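Local coordinates for protein apoptosis regulator Bcl-2 homolog (Murid herpesvirus 4, PDB 4MI8) that protects infected cells from apoptosis, interacts with host BAK1 and BAX, and inhibits host starvation-induced autophagy by binding Beclin 1, helping the virus establish latency and chronic infection, at residues K20-V25 and V95-C100; V90-V95 and H122-N127. All blocks are in the same frame, centred on the assembly; numbering follows the deposited sequence.

Contact 1 (K20-V25 and V95-C100)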
loop_
_atom_site.group_PDB
_atom_site.type_symbol
_atom_site.label_atom_id
_atom_site.label_comp_id
_atom_site.label_asym_id
_atom_site.label_seq_id
_atom_site.Cartn_x
_atom_site.Cartn_y
_atom_site.Cartn_z
ATOM N N LYS A 20 -9.713 -4.579 -2.603
ATOM C CA LYS A 20 -10.672 -5.608 -3.069
ATOM C C LYS A 20 -10.041 -6.321 -4.249
ATOM O O LYS A 20 -10.114 -7.569 -4.335
ATOM C CB LYS A 20 -12.042 -5.025 -3.461
ATOM C CG LYS A 20 -12.800 -4.378 -2.312
ATOM C CD LYS A 20 -14.222 -3.911 -2.685
ATOM C CE LYS A 20 -14.937 -3.480 -1.400
ATOM N NZ LYS A 20 -16.309 -2.805 -1.497
ATOM N N THR A 21 -9.382 -5.550 -5.132
ATOM C CA THR A 21 -8.726 -6.146 -6.315
ATOM C C THR A 21 -7.643 -7.115 -5.895
ATOM O O THR A 21 -7.623 -8.205 -6.408
ATOM C CB THR A 21 -8.146 -5.102 -7.319
ATOM O OG1 THR A 21 -9.174 -4.262 -7.871
ATOM C CG2 THR A 21 -7.477 -5.780 -8.479
ATOM N N VAL A 22 -6.728 -6.739 -4.992
ATOM C CA VAL A 22 -5.626 -7.622 -4.633
ATOM C C VAL A 22 -6.133 -8.759 -3.744
ATOM O O VAL A 22 -5.510 -9.839 -3.654
ATOM C CB VAL A 22 -4.414 -6.902 -3.962
ATOM C CG1 VAL A 22 -3.869 -5.766 -4.842
ATOM C CG2 VAL A 22 -4.752 -6.398 -2.557
ATOM N N SER A 23 -7.273 -8.536 -3.079
ATOM C CA SER A 23 -7.968 -9.634 -2.383
ATOM C C SER A 23 -8.839 -10.521 -3.291
ATOM O O SER A 23 -9.314 -11.577 -2.874
ATOM C CB SER A 23 -8.793 -9.088 -1.234
ATOM O OG SER A 23 -7.901 -8.557 -0.293
ATOM N N LYS A 24 -9.034 -10.096 -4.535
ATOM C CA LYS A 24 -9.845 -10.862 -5.488
ATOM C C LYS A 24 -11.303 -10.949 -5.028
ATOM O O LYS A 24 -11.884 -12.024 -5.062
ATOM C CB LYS A 24 -9.273 -12.270 -5.698
ATOM C CG LYS A 24 -7.892 -12.284 -6.311
ATOM C CD LYS A 24 -7.204 -13.575 -5.886
ATOM C CE LYS A 24 -6.176 -14.098 -6.904
ATOM N NZ LYS A 24 -6.698 -15.236 -7.739
ATOM N N VAL A 25 -11.870 -9.827 -4.576
ATOM C CA VAL A 25 -13.288 -9.723 -4.280
ATOM C C VAL A 25 -13.966 -8.579 -5.074
ATOM O O VAL A 25 -14.936 -7.943 -4.617
ATOM C CB VAL A 25 -13.573 -9.616 -2.771
ATOM C CG1 VAL A 25 -13.067 -10.842 -2.078
ATOM C CG2 VAL A 25 -12.971 -8.361 -2.152
ATOM N N VAL A 95 2.808 -2.810 1.544
ATOM C CA VAL A 95 2.484 -3.445 2.857
ATOM C C VAL A 95 1.027 -3.897 2.922
ATOM O O VAL A 95 0.722 -5.071 3.316
ATOM C CB VAL A 95 2.833 -2.539 4.035
ATOM C CG1 VAL A 95 2.188 -3.091 5.303
ATOM C CG2 VAL A 95 4.386 -2.335 4.062
ATOM N N GLY A 96 0.109 -3.010 2.509
ATOM C CA GLY A 96 -1.338 -3.383 2.496
ATOM C C GLY A 96 -1.587 -4.551 1.524
ATOM O O GLY A 96 -2.440 -5.405 1.792
ATOM N N ARG A 97 -0.875 -4.598 0.390
ATOM C CA ARG A 97 -1.042 -5.700 -0.538
ATOM C C ARG A 97 -0.570 -7.006 0.060
ATOM O O ARG A 97 -1.202 -8.034 -0.162
ATOM C CB ARG A 97 -0.277 -5.462 -1.831
ATOM C CG ARG A 97 -0.431 -6.596 -2.829
ATOM C CD ARG A 97 0.218 -6.331 -4.224
ATOM N NE ARG A 97 1.677 -6.203 -4.137
ATOM C CZ ARG A 97 2.539 -7.106 -4.650
ATOM N NH1 ARG A 97 2.115 -8.168 -5.317
ATOM N NH2 ARG A 97 3.841 -6.924 -4.581
ATOM N N TYR A 98 0.565 -6.960 0.796
ATOM C CA TYR A 98 1.092 -8.138 1.475
ATOM C C TYR A 98 0.018 -8.642 2.451
ATOM O O TYR A 98 -0.339 -9.812 2.388
ATOM C CB TYR A 98 2.368 -7.841 2.289
ATOM C CG TYR A 98 2.954 -9.136 2.894
ATOM C CD1 TYR A 98 3.805 -9.951 2.125
ATOM C CD2 TYR A 98 2.635 -9.571 4.207
ATOM C CE1 TYR A 98 4.330 -11.150 2.623
ATOM C CE2 TYR A 98 3.169 -10.770 4.722
ATOM C CZ TYR A 98 4.023 -11.548 3.912
ATOM O OH TYR A 98 4.591 -12.747 4.323
ATOM N N VAL A 99 -0.446 -7.788 3.369
ATOM C CA VAL A 99 -1.452 -8.199 4.344
ATOM C C VAL A 99 -2.639 -8.917 3.638
ATOM O O VAL A 99 -2.924 -10.090 3.937
ATOM C CB VAL A 99 -1.991 -7.044 5.188
ATOM C CG1 VAL A 99 -3.109 -7.565 6.098
ATOM C CG2 VAL A 99 -0.875 -6.437 6.007
ATOM N N CYS A 100 -3.275 -8.265 2.668
ATOM C CA CYS A 100 -4.334 -8.934 1.897
ATOM C C CYS A 100 -3.899 -10.264 1.346
ATOM O O CYS A 100 -4.675 -11.198 1.373
ATOM C CB CYS A 100 -4.811 -8.130 0.716
ATOM S SG CYS A 100 -5.648 -6.628 1.220
#
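V22 and S23, on the last turn of helix 8-23, meet R97 and C100 on the buried helix 86-103. The backbones come close, with the CA atoms of S23 and C100 5.7 Å apart, which lets these two short side chains touch directly, while R97 contributes the methylenes near its backbone. V22 spreads its two methyls over two partners one helical turn apart. Its CB already lies 4.2 Å from R97 CG. From there CG1, turned beside the backbone N (chi1 -56°), meets the arginine methylenes crosswise, the two side chains lying roughly perpendicular: it sits 4.1 Å from R97 CG and only slightly farther from R97 CD. The other branch, CG2, points at C100 and rests 3.7 Å from C100 CB, a little farther from the sulfur. The R97 chain runs extended through CG and CD, then bends at chi3 (65°), and its guanidinium forms a salt bridge with D94 of its own helix.

S23 adds the polar element. OG is 3.3 Å from both C100 CB and C100 SG, lying alongside the CB-SG bond, while its hydrogen bond goes back to the carbonyl of L19 one turn earlier. Helix 8-23 ends here: K24 takes a positive phi (64°) and its N bonds to T21 O, while V25 N bonds to K20 O at 2.9 Å, a Schellman motif that turns the chain away just past the contact. I43 of helix 33-56 also touches V22, and L116 of helix 111-126 touches C100. Across the two segments the attachment is therefore van der Waals packing of methyl, methylene and thiol groups, with the serine hydroxyl and arginine charge each satisfied within its own helix.

Contact 2 (V90-V95 and H122-N127)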
loop_
_atom_site.group_PDB
_atom_site.type_symbol
_atom_site.label_atom_id
_atom_site.label_comp_id
_atom_site.label_asym_id
_atom_site.label_seq_id
_atom_site.Cartn_x
_atom_site.Cartn_y
_atom_site.Cartn_z
ATOM N N VAL A 90 4.334 4.137 -2.225
ATOM C CA VAL A 90 4.181 2.873 -2.877
ATOM C C VAL A 90 4.481 1.741 -1.874
ATOM O O VAL A 90 3.823 0.751 -1.851
ATOM C CB VAL A 90 5.188 2.764 -4.034
ATOM C CG1 VAL A 90 5.248 1.314 -4.562
ATOM C CG2 VAL A 90 4.859 3.802 -5.102
ATOM N N GLY A 91 5.473 1.910 -1.021
ATOM C CA GLY A 91 5.772 0.937 0.051
ATOM C C GLY A 91 4.561 0.697 0.984
ATOM O O GLY A 91 4.292 -0.462 1.398
ATOM N N PHE A 92 3.870 1.796 1.357
ATOM C CA PHE A 92 2.638 1.754 2.146
ATOM C C PHE A 92 1.609 0.817 1.445
ATOM O O PHE A 92 0.944 -0.076 2.060
ATOM C CB PHE A 92 2.171 3.214 2.292
ATOM C CG PHE A 92 0.698 3.404 2.645
ATOM C CD1 PHE A 92 -0.246 3.478 1.652
ATOM C CD2 PHE A 92 0.309 3.727 3.972
ATOM C CE1 PHE A 92 -1.576 3.799 1.961
ATOM C CE2 PHE A 92 -1.027 4.014 4.291
ATOM C CZ PHE A 92 -1.977 4.056 3.270
ATOM N N PHE A 93 1.445 1.023 0.157
ATOM C CA PHE A 93 0.478 0.176 -0.522
ATOM C C PHE A 93 0.970 -1.235 -0.596
ATOM O O PHE A 93 0.146 -2.145 -0.639
ATOM C CB PHE A 93 0.152 0.723 -1.930
ATOM C CG PHE A 93 -0.908 1.815 -1.918
ATOM C CD1 PHE A 93 -2.255 1.488 -1.648
ATOM C CD2 PHE A 93 -0.557 3.191 -2.124
ATOM C CE1 PHE A 93 -3.215 2.498 -1.600
ATOM C CE2 PHE A 93 -1.562 4.230 -2.042
ATOM C CZ PHE A 93 -2.857 3.893 -1.787
ATOM N N ASP A 94 2.285 -1.461 -0.694
ATOM C CA ASP A 94 2.761 -2.879 -0.860
ATOM C C ASP A 94 2.627 -3.568 0.447
ATOM O O ASP A 94 2.462 -4.810 0.512
ATOM C CB ASP A 94 4.251 -2.920 -1.219
ATOM C CG ASP A 94 4.697 -4.288 -1.683
ATOM O OD1 ASP A 94 3.860 -5.024 -2.281
ATOM O OD2 ASP A 94 5.903 -4.654 -1.515
ATOM N N VAL A 95 2.808 -2.810 1.544
ATOM C CA VAL A 95 2.484 -3.445 2.857
ATOM C C VAL A 95 1.027 -3.897 2.922
ATOM O O VAL A 95 0.722 -5.071 3.316
ATOM C CB VAL A 95 2.833 -2.539 4.035
ATOM C CG1 VAL A 95 2.188 -3.091 5.303
ATOM C CG2 VAL A 95 4.386 -2.335 4.062
ATOM N N HIS A 122 -7.512 5.833 6.758
ATOM C CA HIS A 122 -7.422 6.824 7.813
ATOM C C HIS A 122 -6.043 7.410 7.905
ATOM O O HIS A 122 -5.867 8.562 8.356
ATOM C CB HIS A 122 -7.823 6.216 9.151
ATOM C CG HIS A 122 -9.275 5.810 9.226
ATOM N ND1 HIS A 122 -9.723 4.882 10.090
ATOM C CD2 HIS A 122 -10.385 6.243 8.503
ATOM C CE1 HIS A 122 -11.051 4.726 9.931
ATOM N NE2 HIS A 122 -11.455 5.560 8.960
ATOM N N PHE A 123 -5.047 6.638 7.486
ATOM C CA PHE A 123 -3.700 7.069 7.532
ATOM C C PHE A 123 -3.399 7.880 6.292
ATOM O O PHE A 123 -2.790 8.937 6.394
ATOM C CB PHE A 123 -2.752 5.874 7.683
ATOM C CG PHE A 123 -1.337 6.284 7.886
ATOM C CD1 PHE A 123 -0.606 6.811 6.815
ATOM C CD2 PHE A 123 -0.746 6.239 9.172
ATOM C CE1 PHE A 123 0.708 7.263 6.977
ATOM C CE2 PHE A 123 0.580 6.649 9.333
ATOM C CZ PHE A 123 1.319 7.156 8.237
ATOM N N PHE A 124 -3.801 7.374 5.109
ATOM C CA PHE A 124 -3.517 8.092 3.866
ATOM C C PHE A 124 -4.090 9.521 4.014
ATOM O O PHE A 124 -3.400 10.515 3.751
ATOM C CB PHE A 124 -4.198 7.365 2.710
ATOM C CG PHE A 124 -3.817 7.859 1.362
ATOM C CD1 PHE A 124 -4.424 8.963 0.795
ATOM C CD2 PHE A 124 -2.839 7.160 0.628
ATOM C CE1 PHE A 124 -4.084 9.389 -0.481
ATOM C CE2 PHE A 124 -2.472 7.567 -0.625
ATOM C CZ PHE A 124 -3.100 8.659 -1.195
ATOM N N ILE A 125 -5.354 9.614 4.407
ATOM C CA ILE A 125 -5.978 10.935 4.542
ATOM C C ILE A 125 -5.424 11.776 5.702
ATOM O O ILE A 125 -4.944 12.874 5.447
ATOM C CB ILE A 125 -7.509 10.887 4.538
ATOM C CG1 ILE A 125 -7.984 10.198 3.238
ATOM C CG2 ILE A 125 -8.053 12.305 4.634
ATOM C CD1 ILE A 125 -9.473 9.991 3.108
ATOM N N GLU A 126 -5.430 11.253 6.929
ATOM C CA GLU A 126 -4.953 12.031 8.078
ATOM C C GLU A 126 -3.548 12.554 7.819
ATOM O O GLU A 126 -3.245 13.670 8.216
ATOM C CB GLU A 126 -5.044 11.257 9.395
ATOM C CG GLU A 126 -6.399 11.424 10.090
ATOM C CD GLU A 126 -7.084 10.094 10.489
ATOM O OE1 GLU A 126 -6.405 9.239 11.111
ATOM O OE2 GLU A 126 -8.311 9.885 10.198
ATOM N N ASN A 127 -2.722 11.798 7.086
ATOM C CA ASN A 127 -1.369 12.255 6.754
ATOM C C ASN A 127 -1.266 13.038 5.473
ATOM O O ASN A 127 -0.180 13.394 5.045
ATOM C CB ASN A 127 -0.339 11.110 6.783
ATOM C CG ASN A 127 -0.033 10.662 8.202
ATOM O OD1 ASN A 127 0.971 11.104 8.808
ATOM N ND2 ASN A 127 -0.943 9.860 8.788
#
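In the all-helical Bcl-2 fold, helix 86-103 is a buried central helix, and here its phenylalanines F92 and F93 meet F123 and F124 near the C-terminal end of helix 111-126. The two short helical segments run nearly antiparallel, at 164°, but their axes stay 12.3 Å apart, a separation spanned by aromatic rings. F92 reaches both partners with the far end of its ring. Its CG is anti to the backbone N (chi1 160°), which carries the ring toward helix 111-126, crosswise to F124: CE1 arrives at the edge of the F124 ring, near its plane, 3.8 Å from F124 CD2, and CZ lies against F124 CB. On the other flank F92 CE2 meets F123 CD1 at 3.8 Å; these two rings are tilted by 37° with centroids 6.0 Å apart, and the side chains run past one another head to tail.

F93 comes in beside F92, whose CD1 lies above one face of the F93 ring, displaced toward its rim; F93 CD2 in turn sits in plane at the F92 edge. F93 meets F124 rim to rim, F93 CE2 being 3.7 Å from F124 CE2. Just past the helix end, N127 folds back: its ND2 donates to F123 O at 3.2 Å, and its backbone N bonds to the same carbonyl. W11 and F76 extend the aromatic cluster, touching F124 and F92 respectively. Between the segments, cohesion thus comes from dispersion and the hydrophobic effect among four buried rings, while N127 ND2, over the centre of one F123 face, probably limits that ring's movement.

In the fold
Contacts 1 and 2 lie on successive parts of helix 86-103, sharing V95, with centres about 14 Å apart. The N-terminal part of that helix packs on helix 111-126 in contact 2; farther along, contact 1 joins it to the end of helix 8-23. Helix 8-23 also touches contact 2, because its I15 packs on both F93 and F124. The bound Beclin 1 peptide lies against another side of the central helix: V90 meets an aromatic and V95 an apolar side chain of it. D94, on the same helix between the touching residues of the two contacts, is also bridged to R50 of helix 33-56.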